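Oligopeptide-binding protein AppA (Bacillus subtilis, PDB 1XOC) captures oligopeptides, including tetra- and pentapeptides but not tripeptides, for uptake by the APP permease, which can replace the OPP system in sporulation and genetic competence. Local coordinates at residues Ser40-Ser45 with Val396-Leu401; Ala227-Leu232 with Asn241-Asp246; Lys365-Gln368 with Val372-Asp375; Val379-Leu384 with Val391-Val396; Glu403-Pro408 with Asp413-Gly418. All coordinates share one frame; numbering follows the deposited sequence. Where two conformers were deposited one is given.

Contact 1: residues Ser40-Ser45 with Val396-Leu401; sequences STDDAS and VEWSAL
Trp-398 NE1 donates to Asp-42 OD1 over 3.1 Å with an N-H...O angle of 157°. The carboxylate oxygen lies at the edge of the indole, near its plane, whereas the donor arrives from above the carboxylate plane, the two flat groups being turned 64° apart. Asp-42 also caps helix 43-52. Ser-45 N reaches the same OD1 at 3.2 Å from the face opposite the indole, and Ser-45 OG donates to OD2 at 2.7 Å, so the carboxylate is held at both oxygens. Aspartate suits the place: its short chain meets the first helical amides and leaves a face for the tryptophan.

Apolar contact is slighter. Asp-42 CB rests on Trp-398 CZ2 at 3.8 Å, and Ala-44 CB, small enough to let the indole in, lies 4.5 Å from Trp-398 CD1. With CG anti to the backbone N (chi1 179°), Trp-398 sends its ring off helix 398-405, whose own N-cap, Glu-397, accepts from Ser-399 N and Ala-400 N.

Trp-398 also packs on the backbone of the bound peptide, and the backbones of Thr-41 and Asp-43 hydrogen-bond to it. This wall of the peptide site is consistent with the ligand-closed interlobe cleft of solute-binding proteins.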
# COMPACT_ATOMS: atom_id res chain seq x y z
N SER A 40 6.66 -2.31 8.62
CA SER A 40 5.31 -2.45 8.14
C SER A 40 5.24 -2.56 6.63
O SER A 40 6.04 -1.95 5.91
CB SER A 40 4.42 -1.33 8.64
OG SER A 40 4.87 -0.08 8.17
N THR A 41 4.25 -3.32 6.15
CA THR A 41 4.02 -3.45 4.71
C THR A 41 2.59 -3.07 4.30
O THR A 41 2.28 -3.15 3.10
CB THR A 41 4.39 -4.84 4.15
OG1 THR A 41 3.60 -5.84 4.81
CG2 THR A 41 5.87 -5.18 4.37
N ASP A 42 1.76 -2.68 5.26
CA ASP A 42 0.31 -2.54 5.03
C ASP A 42 -0.21 -1.15 5.33
O ASP A 42 0.32 -0.45 6.19
CB ASP A 42 -0.48 -3.62 5.80
CG ASP A 42 -0.57 -3.34 7.28
OD1 ASP A 42 -1.65 -2.89 7.71
OD2 ASP A 42 0.44 -3.52 8.00
N ASP A 43 -1.27 -0.75 4.64
CA ASP A 43 -1.77 0.60 4.76
C ASP A 43 -2.36 0.95 6.12
O ASP A 43 -2.32 2.09 6.55
CB ASP A 43 -2.81 0.86 3.71
CG ASP A 43 -2.70 2.27 3.16
OD1 ASP A 43 -1.57 2.71 2.82
OD2 ASP A 43 -3.75 2.94 3.09
N ALA A 44 -2.90 -0.01 6.84
CA ALA A 44 -3.47 0.28 8.14
C ALA A 44 -2.37 0.70 9.11
O ALA A 44 -2.52 1.66 9.88
CB ALA A 44 -4.21 -0.94 8.66
N SER A 45 -1.26 -0.04 9.11
CA SER A 45 -0.08 0.35 9.89
C SER A 45 0.40 1.71 9.46
O SER A 45 0.66 2.56 10.30
CB SER A 45 1.03 -0.71 9.78
OG SER A 45 0.59 -2.02 10.23
N VAL A 396 -9.76 -14.19 5.18
CA VAL A 396 -8.85 -14.18 6.30
C VAL A 396 -8.66 -12.77 6.85
O VAL A 396 -8.72 -11.77 6.13
CB VAL A 396 -7.51 -15.02 6.05
CG1 VAL A 396 -7.42 -15.75 4.65
CG2 VAL A 396 -6.26 -14.38 6.53
N GLU A 397 -8.49 -12.71 8.16
CA GLU A 397 -8.38 -11.45 8.86
C GLU A 397 -7.15 -10.72 8.35
O GLU A 397 -6.13 -11.34 8.07
CB GLU A 397 -8.24 -11.73 10.37
CG GLU A 397 -8.17 -10.47 11.23
CD GLU A 397 -6.76 -9.91 11.40
OE1 GLU A 397 -6.61 -8.65 11.44
OE2 GLU A 397 -5.81 -10.72 11.50
N TRP A 398 -7.26 -9.40 8.21
CA TRP A 398 -6.26 -8.58 7.53
C TRP A 398 -4.83 -8.78 8.01
O TRP A 398 -3.97 -9.10 7.22
CB TRP A 398 -6.62 -7.11 7.70
CG TRP A 398 -5.65 -6.16 7.07
CD1 TRP A 398 -4.88 -5.24 7.71
CD2 TRP A 398 -5.32 -6.07 5.68
NE1 TRP A 398 -4.10 -4.54 6.79
CE2 TRP A 398 -4.36 -5.04 5.54
CE3 TRP A 398 -5.76 -6.74 4.54
CZ2 TRP A 398 -3.82 -4.70 4.30
CZ3 TRP A 398 -5.24 -6.37 3.31
CH2 TRP A 398 -4.28 -5.38 3.20
N SER A 399 -4.58 -8.62 9.31
CA SER A 399 -3.22 -8.73 9.84
C SER A 399 -2.64 -10.10 9.54
O SER A 399 -1.47 -10.24 9.20
CB SER A 399 -3.14 -8.37 11.32
OG SER A 399 -3.66 -9.41 12.13
N ALA A 400 -3.46 -11.15 9.70
CA ALA A 400 -3.00 -12.48 9.39
C ALA A 400 -2.71 -12.70 7.93
O ALA A 400 -1.75 -13.38 7.61
CB ALA A 400 -4.04 -13.47 9.85
N LEU A 401 -3.55 -12.18 7.04
CA LEU A 401 -3.34 -12.33 5.62
C LEU A 401 -2.05 -11.60 5.17
O LEU A 401 -1.29 -12.13 4.38
CB LEU A 401 -4.52 -11.73 4.85
CG LEU A 401 -4.51 -11.99 3.37
CD1 LEU A 401 -4.35 -13.45 3.07
CD2 LEU A 401 -5.78 -11.44 2.70

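Contact 2: residues Ala227-Leu232 with Asn241-Asp246; sequences AAEAQL and NVPATD
Packing of a helix face on the chain leaving strand 240-241 joins Glu-229 and Leu-232 of helix 225-234 to Val-242, Pro-243 and Asp-246. Glu-229 carries most of it. Its chain bends at chi2 (-57°), which curls the carboxylate back across Val-242 at about a right angle. OE2 comes within 3.1 Å of Val-242 CA and 3.2 Å of Pro-243 CD, while the aliphatic CG lies 3.8 Å from Asp-246 OD1.

This OE2 is buried without a polar partner, set tightly against carbon. Asp-246 OD1 stands 4.8 Å from it, though that charge is paired with Lys-371; the apolar setting and the nearby like charge may favour a protonated Glu-229. If an alanine replaced Glu-229, the flank of Val-242 and the Pro-243 ring would probably lose their cover and a gap would open between helix and loop.

One turn on, Leu-232 CD2 meets Val-242 CG2 at 3.9 Å, an apolar contact suited to two branched residues that both also touch Ala-494 of strand 483-496. Val-242 pairs through its backbone with His-492, a zinc ligand. Helix 225-234 and the loop after strand 240-241 thus both pack against strand 483-496 of the large mixed sheet, within the alpha/beta fold of this solute-binding protein.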
# COMPACT_ATOMS: atom_id res chain seq x y z
N ALA A 227 -21.30 -3.48 8.58
CA ALA A 227 -21.37 -3.04 9.97
C ALA A 227 -20.82 -1.63 10.13
O ALA A 227 -21.38 -0.86 10.90
CB ALA A 227 -20.63 -4.03 10.90
N ALA A 228 -19.76 -1.30 9.39
CA ALA A 228 -19.16 0.02 9.47
C ALA A 228 -20.11 1.04 8.91
O ALA A 228 -20.23 2.14 9.42
CB ALA A 228 -17.86 0.05 8.69
N GLU A 229 -20.77 0.70 7.81
CA GLU A 229 -21.79 1.59 7.24
C GLU A 229 -22.94 1.85 8.21
O GLU A 229 -23.37 3.00 8.39
CB GLU A 229 -22.31 1.04 5.91
CG GLU A 229 -21.28 1.17 4.84
CD GLU A 229 -20.83 2.61 4.66
OE1 GLU A 229 -21.58 3.54 5.07
OE2 GLU A 229 -19.73 2.83 4.11
N ALA A 230 -23.40 0.80 8.87
CA ALA A 230 -24.40 0.95 9.93
C ALA A 230 -23.93 1.84 11.08
O ALA A 230 -24.71 2.63 11.62
CB ALA A 230 -24.80 -0.40 10.47
N GLN A 231 -22.66 1.72 11.49
CA GLN A 231 -22.12 2.57 12.55
C GLN A 231 -22.03 4.02 12.13
O GLN A 231 -22.24 4.91 12.94
CB GLN A 231 -20.77 2.09 13.02
CG GLN A 231 -20.88 0.78 13.77
CD GLN A 231 -19.64 0.41 14.52
OE1 GLN A 231 -19.37 -0.79 14.73
NE2 GLN A 231 -18.86 1.39 14.91
N LEU A 232 -21.67 4.24 10.87
CA LEU A 232 -21.65 5.57 10.29
C LEU A 232 -23.03 6.24 10.34
O LEU A 232 -23.16 7.40 10.74
CB LEU A 232 -21.18 5.46 8.84
CG LEU A 232 -20.85 6.78 8.17
CD1 LEU A 232 -19.69 7.50 8.78
CD2 LEU A 232 -20.57 6.52 6.68
N ASN A 241 -14.44 5.27 4.41
CA ASN A 241 -14.44 5.05 2.96
C ASN A 241 -15.60 4.15 2.60
O ASN A 241 -15.51 2.92 2.73
CB ASN A 241 -13.12 4.42 2.53
CG ASN A 241 -12.93 4.38 1.01
OD1 ASN A 241 -13.82 4.74 0.22
ND2 ASN A 241 -11.74 3.93 0.60
N VAL A 242 -16.70 4.75 2.20
CA VAL A 242 -17.93 4.03 1.91
C VAL A 242 -17.81 3.24 0.61
O VAL A 242 -17.49 3.82 -0.43
CB VAL A 242 -19.12 5.02 1.76
CG1 VAL A 242 -20.40 4.29 1.42
CG2 VAL A 242 -19.24 5.86 3.02
N PRO A 243 -18.14 1.94 0.63
CA PRO A 243 -18.20 1.19 -0.64
C PRO A 243 -19.14 1.84 -1.65
O PRO A 243 -20.19 2.34 -1.28
CB PRO A 243 -18.79 -0.16 -0.21
CG PRO A 243 -18.40 -0.31 1.21
CD PRO A 243 -18.46 1.08 1.79
N ALA A 244 -18.78 1.79 -2.93
CA ALA A 244 -19.61 2.43 -3.97
C ALA A 244 -21.07 1.99 -3.98
O ALA A 244 -21.97 2.79 -4.24
CB ALA A 244 -19.02 2.21 -5.35
N THR A 245 -21.30 0.70 -3.71
CA THR A 245 -22.64 0.16 -3.70
C THR A 245 -23.52 0.77 -2.61
O THR A 245 -24.74 0.76 -2.72
CB THR A 245 -22.63 -1.39 -3.56
OG1 THR A 245 -21.87 -1.76 -2.41
CG2 THR A 245 -21.99 -2.04 -4.77
N ASP A 246 -22.89 1.34 -1.57
CA ASP A 246 -23.61 1.98 -0.47
C ASP A 246 -23.68 3.51 -0.58
O ASP A 246 -24.14 4.17 0.36
CB ASP A 246 -22.97 1.60 0.86
CG ASP A 246 -23.09 0.11 1.16
OD1 ASP A 246 -22.07 -0.50 1.50
OD2 ASP A 246 -24.21 -0.42 1.06

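Contact 3: residues Lys365-Gln368 with Val372-Asp375; sequences KTNQ and VRED. With ZN (zinc ion), chain F; ZN (zinc ion), chain J.
Glu-374, whose OE2 lies 3.7 Å from Gln-368 CA, grips a zinc ion with both carboxylate oxygens, OE1 at 2.2 Å and OE2 at 2.4 Å, while two waters fill further positions on the metal. The next residue, Asp-375, binds a second zinc through OD1. An extended chain beyond CG carries the Glu-374 carboxylate to the loop at Gln-368, where OE2 also accepts from Gly-369 N.

The inner side of the helix is quite different. Arg-373 NH1 donates to Asn-367 OD1 over 3.0 Å, with an N-H...O angle of 143°; the oxygen lies at the guanidinium edge, the amide and guanidinium planes being 71° apart. These segments form the first strand-to-helix junction of a beta-alpha-beta crossover, in which strand 358-367 ends and helix 371-385 begins, and the peptide lies at this strand end: Asn-367 ND2 and Arg-373 NH2 both bond to its backbone. A leucine in place of Arg-373 would probably leave Asn-367 OD1 without this donor, its amide freer to turn, and the peptide backbone short of one bond.

Threonine at Thr-366 offers the sheet a hydroxyl and the helix a methyl: OG1, tucked 3.2 Å from Arg-373 CB, bonds to Val-416 O, and CG2 lies 3.9 Å from Arg-373 C, against the helix backbone.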
# COMPACT_ATOMS: atom_id res chain seq x y z
N LYS A 365 -7.76 -16.63 -1.59
CA LYS A 365 -7.92 -15.88 -0.35
C LYS A 365 -8.20 -14.40 -0.59
O LYS A 365 -7.76 -13.83 -1.60
CB LYS A 365 -6.64 -15.96 0.49
CG LYS A 365 -6.35 -17.27 1.12
CD LYS A 365 -5.03 -17.25 1.89
CE LYS A 365 -4.92 -18.52 2.72
NZ LYS A 365 -3.60 -18.67 3.41
N THR A 366 -8.91 -13.77 0.35
CA THR A 366 -8.95 -12.30 0.40
C THR A 366 -9.22 -11.84 1.81
O THR A 366 -9.44 -12.70 2.69
CB THR A 366 -9.99 -11.70 -0.58
OG1 THR A 366 -9.68 -10.29 -0.74
CG2 THR A 366 -11.38 -11.84 -0.08
N ASN A 367 -9.25 -10.54 2.05
CA ASN A 367 -9.34 -10.03 3.42
C ASN A 367 -10.75 -9.83 3.96
O ASN A 367 -11.60 -9.22 3.31
CB ASN A 367 -8.53 -8.74 3.59
CG ASN A 367 -8.85 -7.69 2.56
OD1 ASN A 367 -8.71 -7.93 1.36
ND2 ASN A 367 -9.26 -6.51 3.02
N GLN A 368 -10.97 -10.38 5.17
CA GLN A 368 -12.20 -10.23 5.97
C GLN A 368 -12.63 -8.76 6.08
O GLN A 368 -11.86 -7.93 6.56
CB GLN A 368 -12.00 -10.82 7.37
CG GLN A 368 -13.27 -10.83 8.22
CD GLN A 368 -13.03 -11.31 9.64
OE1 GLN A 368 -13.98 -11.53 10.39
NE2 GLN A 368 -11.76 -11.47 10.03
N VAL A 372 -16.63 -6.16 -1.19
CA VAL A 372 -16.35 -6.14 -2.62
C VAL A 372 -15.40 -7.29 -3.01
O VAL A 372 -15.65 -8.00 -3.97
CB VAL A 372 -15.76 -4.78 -3.03
CG1 VAL A 372 -15.24 -4.80 -4.46
CG2 VAL A 372 -16.82 -3.68 -2.88
N ARG A 373 -14.30 -7.47 -2.28
CA ARG A 373 -13.33 -8.52 -2.62
C ARG A 373 -13.88 -9.90 -2.33
O ARG A 373 -13.59 -10.83 -3.08
CB ARG A 373 -12.01 -8.33 -1.87
CG ARG A 373 -11.29 -7.11 -2.36
CD ARG A 373 -9.97 -6.90 -1.63
NE ARG A 373 -9.36 -5.60 -1.95
CZ ARG A 373 -8.24 -5.18 -1.39
NH1 ARG A 373 -7.57 -5.91 -0.52
NH2 ARG A 373 -7.77 -3.98 -1.76
N GLU A 374 -14.64 -10.03 -1.26
CA GLU A 374 -15.30 -11.28 -0.96
C GLU A 374 -16.21 -11.66 -2.13
O GLU A 374 -16.22 -12.80 -2.58
CB GLU A 374 -16.06 -11.21 0.38
CG GLU A 374 -15.15 -10.87 1.61
CD GLU A 374 -15.93 -10.59 2.89
OE1 GLU A 374 -17.18 -10.68 2.84
OE2 GLU A 374 -15.31 -10.32 3.97
N ASP A 375 -17.00 -10.72 -2.61
CA ASP A 375 -17.83 -10.93 -3.79
C ASP A 375 -17.02 -11.27 -5.05
O ASP A 375 -17.39 -12.16 -5.83
CB ASP A 375 -18.66 -9.68 -4.10
CG ASP A 375 -19.72 -9.40 -3.05
OD1 ASP A 375 -20.34 -8.32 -3.06
OD2 ASP A 375 -19.97 -10.28 -2.20
ZN ZN F . -17.51 -10.18 4.97
ZN ZN J . -21.79 -8.44 -1.36
O HOH W 1 -16.70 -11.84 6.19
O HOH W 2 -19.62 -10.70 4.56

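Contact 4: residues Val379-Leu384 with Val391-Val396; sequences VVQEQL and VKTQIV
Gln-381 and Val-391 meet on the return leg of a beta-alpha-beta unit, where helix 371-385 comes back over strand 390-396. The axes of the segments 379-384 and 391-396 approach to 8.3 Å and run antiparallel, at 178°. Gln-381 makes the polar join: an extended chain, CG anti to the backbone N (chi1 173°), lets NE2 donate to Val-391 O over 2.8 Å in a nearly straight bond, 174° at the hydrogen. The acceptor lies in the plane of the glutamine amide, while the donor is tilted from the carbonyl plane. Glutamine is long enough to span the gap and ends in the N-H the strand oxygen needs. Alongside this amide sits the methyl of Thr-393, CG2 lying 3.9 Å from Gln-381 NE2.

Two waters extend the join. One takes a hydrogen from Val-391 N and gives one to Gln-381 O at 2.7 Å; the other accepts from both Gln-381 NE2 and Thr-393 N.

Beneath the amide the packing is apolar. Val-391 CG1 presses on Gln-381 CA at 3.6 Å and on Leu-384 CB at 4.2 Å, and Val-391 also touches Leu-364 on the adjoining strand. Valine and threonine, beta-branched, favour the extended backbone of a strand. With a glutamine bond and two waters on one side and valine and leucine packing on the other, the crossover helix settles on the parallel strand pair 358-367 and 390-396.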
# COMPACT_ATOMS: atom_id res chain seq x y z
N VAL A 379 -17.31 -14.58 -7.50
CA VAL A 379 -17.51 -14.46 -8.94
C VAL A 379 -16.41 -15.18 -9.73
O VAL A 379 -16.68 -15.86 -10.72
CB VAL A 379 -17.61 -12.97 -9.37
CG1 VAL A 379 -17.62 -12.86 -10.89
CG2 VAL A 379 -18.87 -12.30 -8.80
N VAL A 380 -15.17 -15.03 -9.29
CA VAL A 380 -14.06 -15.77 -9.88
C VAL A 380 -14.29 -17.28 -9.75
O VAL A 380 -14.08 -18.05 -10.70
CB VAL A 380 -12.70 -15.35 -9.26
CG1 VAL A 380 -11.57 -16.23 -9.77
CG2 VAL A 380 -12.42 -13.87 -9.55
N GLN A 381 -14.72 -17.74 -8.58
CA GLN A 381 -15.04 -19.17 -8.42
C GLN A 381 -16.05 -19.63 -9.43
O GLN A 381 -15.92 -20.72 -9.99
CB GLN A 381 -15.54 -19.43 -7.01
CG GLN A 381 -16.06 -20.78 -6.71
CD GLN A 381 -16.62 -20.79 -5.33
OE1 GLN A 381 -17.64 -20.13 -5.05
NE2 GLN A 381 -15.96 -21.52 -4.42
N GLU A 382 -17.09 -18.83 -9.65
CA GLU A 382 -18.15 -19.23 -10.57
C GLU A 382 -17.68 -19.20 -12.03
O GLU A 382 -17.97 -20.14 -12.78
CB GLU A 382 -19.42 -18.38 -10.35
CG GLU A 382 -20.09 -18.71 -8.99
CD GLU A 382 -21.22 -17.73 -8.54
OE1 GLU A 382 -21.39 -16.65 -9.16
OE2 GLU A 382 -21.93 -18.06 -7.53
N GLN A 383 -16.97 -18.14 -12.42
CA GLN A 383 -16.49 -17.99 -13.79
C GLN A 383 -15.45 -19.05 -14.17
O GLN A 383 -15.48 -19.59 -15.27
CB GLN A 383 -16.00 -16.56 -14.08
CG GLN A 383 -17.15 -15.53 -14.08
CD GLN A 383 -16.72 -14.11 -14.37
OE1 GLN A 383 -17.53 -13.15 -14.29
NE2 GLN A 383 -15.48 -13.93 -14.67
N LEU A 384 -14.53 -19.36 -13.25
CA LEU A 384 -13.53 -20.39 -13.54
C LEU A 384 -14.10 -21.80 -13.52
O LEU A 384 -13.58 -22.69 -14.21
CB LEU A 384 -12.34 -20.26 -12.59
CG LEU A 384 -11.54 -18.96 -12.74
CD1 LEU A 384 -10.35 -18.95 -11.81
CD2 LEU A 384 -11.07 -18.75 -14.18
N VAL A 391 -12.13 -23.69 -7.58
CA VAL A 391 -11.60 -22.75 -6.59
C VAL A 391 -12.41 -22.80 -5.28
O VAL A 391 -13.64 -22.83 -5.30
CB VAL A 391 -11.33 -21.32 -7.17
CG1 VAL A 391 -11.96 -21.07 -8.47
CG2 VAL A 391 -11.57 -20.19 -6.14
N LYS A 392 -11.67 -22.93 -4.18
CA LYS A 392 -12.17 -22.78 -2.82
C LYS A 392 -11.89 -21.35 -2.41
O LYS A 392 -10.77 -20.87 -2.57
CB LYS A 392 -11.42 -23.72 -1.86
CG LYS A 392 -11.91 -23.64 -0.39
CD LYS A 392 -11.26 -24.69 0.54
CE LYS A 392 -9.92 -24.20 1.08
NZ LYS A 392 -10.05 -23.13 2.13
N THR A 393 -12.88 -20.65 -1.86
CA THR A 393 -12.62 -19.29 -1.40
C THR A 393 -12.31 -19.33 0.09
O THR A 393 -12.78 -20.23 0.80
CB THR A 393 -13.78 -18.32 -1.73
OG1 THR A 393 -14.96 -18.72 -1.05
CG2 THR A 393 -14.08 -18.28 -3.21
N GLN A 394 -11.50 -18.39 0.57
CA GLN A 394 -11.19 -18.32 1.99
C GLN A 394 -10.99 -16.87 2.37
O GLN A 394 -10.22 -16.17 1.75
CB GLN A 394 -9.96 -19.17 2.32
CG GLN A 394 -9.72 -19.35 3.82
CD GLN A 394 -8.35 -19.93 4.15
OE1 GLN A 394 -7.83 -19.70 5.22
NE2 GLN A 394 -7.76 -20.66 3.23
N ILE A 395 -11.70 -16.42 3.39
CA ILE A 395 -11.63 -15.04 3.87
C ILE A 395 -10.75 -15.07 5.11
O ILE A 395 -10.95 -15.92 5.99
CB ILE A 395 -13.06 -14.53 4.20
CG1 ILE A 395 -13.92 -14.45 2.92
CG2 ILE A 395 -12.99 -13.17 4.86
CD1 ILE A 395 -15.40 -14.30 3.18
N VAL A 396 -9.76 -14.19 5.18
CA VAL A 396 -8.85 -14.18 6.30
C VAL A 396 -8.66 -12.77 6.85
O VAL A 396 -8.72 -11.77 6.13
CB VAL A 396 -7.51 -15.02 6.05
CG1 VAL A 396 -7.42 -15.75 4.65
CG2 VAL A 396 -6.26 -14.38 6.53
O HOH W 3 -14.54 -22.93 -9.32
O HOH W 4 -15.41 -22.24 -1.35

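Contact 5: residues Glu403-Pro408 with Asp413-Gly418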
# COMPACT_ATOMS: atom_id res chain seq x y z
N GLU A 403 0.54 -11.23 7.03
CA GLU A 403 1.63 -12.07 7.51
C GLU A 403 1.83 -13.27 6.59
O GLU A 403 2.95 -13.66 6.31
CB GLU A 403 1.36 -12.49 8.95
CG GLU A 403 2.44 -13.39 9.53
CD GLU A 403 2.26 -13.61 11.01
OE1 GLU A 403 3.11 -14.33 11.60
OE2 GLU A 403 1.30 -13.05 11.59
N GLN A 404 0.73 -13.83 6.12
CA GLN A 404 0.76 -14.99 5.25
C GLN A 404 1.38 -14.69 3.88
O GLN A 404 2.13 -15.52 3.34
CB GLN A 404 -0.67 -15.50 5.05
CG GLN A 404 -1.17 -16.32 6.21
CD GLN A 404 -2.67 -16.54 6.22
OE1 GLN A 404 -3.35 -16.50 5.21
NE2 GLN A 404 -3.19 -16.81 7.41
N MET A 405 1.09 -13.53 3.28
CA MET A 405 1.56 -13.26 1.93
C MET A 405 3.05 -12.91 1.92
O MET A 405 3.74 -13.20 0.94
CB MET A 405 0.76 -12.11 1.28
CG MET A 405 0.98 -10.77 1.84
SD MET A 405 -0.10 -9.54 1.02
CE MET A 405 -1.66 -10.06 1.63
N ASN A 406 3.54 -12.34 3.02
CA ASN A 406 4.92 -11.84 3.11
C ASN A 406 5.95 -12.95 3.28
O ASN A 406 5.63 -14.03 3.75
CB ASN A 406 5.04 -10.83 4.28
CG ASN A 406 4.75 -9.41 3.85
OD1 ASN A 406 5.61 -8.75 3.28
ND2 ASN A 406 3.53 -8.94 4.11
N PRO A 407 7.21 -12.69 2.91
CA PRO A 407 8.29 -13.58 3.30
C PRO A 407 8.27 -13.75 4.82
O PRO A 407 7.87 -12.81 5.52
CB PRO A 407 9.55 -12.81 2.89
CG PRO A 407 9.11 -11.83 1.90
CD PRO A 407 7.69 -11.52 2.16
N PRO A 408 8.68 -14.92 5.32
CA PRO A 408 9.14 -16.12 4.64
C PRO A 408 8.04 -17.13 4.32
O PRO A 408 8.35 -18.32 4.13
CB PRO A 408 10.08 -16.72 5.68
CG PRO A 408 9.38 -16.44 6.95
CD PRO A 408 8.74 -15.10 6.79
N ASP A 413 -2.23 -19.68 -2.55
CA ASP A 413 -2.22 -20.12 -3.95
C ASP A 413 -2.51 -18.91 -4.83
O ASP A 413 -1.77 -18.59 -5.77
CB ASP A 413 -3.31 -21.15 -4.22
CG ASP A 413 -3.17 -22.43 -3.41
OD1 ASP A 413 -2.03 -22.80 -3.04
OD2 ASP A 413 -4.22 -23.07 -3.17
N ALA A 414 -3.56 -18.18 -4.47
CA ALA A 414 -3.94 -16.95 -5.18
C ALA A 414 -4.63 -16.04 -4.20
O ALA A 414 -5.19 -16.50 -3.22
CB ALA A 414 -4.83 -17.25 -6.36
N MET A 415 -4.61 -14.73 -4.45
CA MET A 415 -5.33 -13.81 -3.57
C MET A 415 -5.91 -12.64 -4.32
O MET A 415 -5.33 -12.19 -5.29
CB MET A 415 -4.45 -13.32 -2.45
CG MET A 415 -3.32 -12.45 -2.89
SD MET A 415 -2.33 -11.90 -1.49
CE MET A 415 -0.91 -11.22 -2.37
N VAL A 416 -7.06 -12.17 -3.85
CA VAL A 416 -7.62 -10.90 -4.33
C VAL A 416 -7.11 -9.82 -3.40
O VAL A 416 -7.34 -9.86 -2.21
CB VAL A 416 -9.16 -10.92 -4.34
CG1 VAL A 416 -9.68 -9.56 -4.85
CG2 VAL A 416 -9.70 -12.08 -5.17
N MET A 417 -6.38 -8.83 -3.93
CA MET A 417 -5.59 -7.94 -3.07
C MET A 417 -5.46 -6.60 -3.76
O MET A 417 -5.78 -6.50 -4.93
CB MET A 417 -4.22 -8.53 -2.81
CG MET A 417 -3.32 -7.88 -1.78
SD MET A 417 -4.07 -7.39 -0.25
CE MET A 417 -4.80 -8.90 0.33
N GLY A 418 -5.08 -5.58 -3.00
CA GLY A 418 -4.73 -4.31 -3.62
C GLY A 418 -3.38 -3.77 -3.23
O GLY A 418 -2.83 -4.11 -2.19
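Met-405, the last residue of helix 398-405, carries this contact, meeting Met-415 and Met-417 of strand 414-420. Its CG stands between the backbone N and the carbonyl carbon (chi1 69°), which throws the thioether out toward the strand. Along the side chain the partners change. Met-415 CE lies 4.1 Å from Met-405 CB and 3.9 Å from Met-405 SD, the two side chains crossing at about a right angle. Farther out, Met-405 CE sits 3.7 Å from Met-415 SD and, tip to tip, 3.6 Å from Met-417 CE. Met-417 bends at both chi2 and chi3 to bring that methyl back, whereas Met-415 runs straight beyond CG. Unbranched, flexible methionines suit such a layer: each can bend to fit the others, packing through van der Waals contact.

Next comes Asn-406, where the chain leaves the helix; ND2 bonds back to Val-402 O and OD1 to Tyr-442 OH. An amide that can both donate and accept suits the chain's exit from the helix. A cis peptide bond then leads into Pro-408.

The methionine cluster therefore fills the space between helix 398-405 and strand 414-420. Strand 414-420 lies between strands 265-271 and 358-367, and at Gly-418 the bound peptide pairs with it as an added antiparallel strand.

Overall arrangement
Contacts 1, 3 and 5 are buried and lie round the bound peptide, whereas contacts 2 and 4 are only partly buried, their centres about 21 and 23 Å from the chain's centre. Contacts 3 and 4 share helix 371-385 and the neighbouring strands 358-367 and 390-396; contacts 1 and 5 share helix 398-405, with Trp-398 and Leu-401 touching Met-417. Contact 1, which spans 350 residues of chain, encloses contacts 2, 3 and 4. The chemistry follows position: an indole-carboxylate bond at contact 1, an arginine-asparagine pair that also holds the peptide at contact 3, thioether packing at contact 5, bridging waters at contact 4, and a buried carboxylate oxygen without a polar partner at contact 2, which touches none of the others.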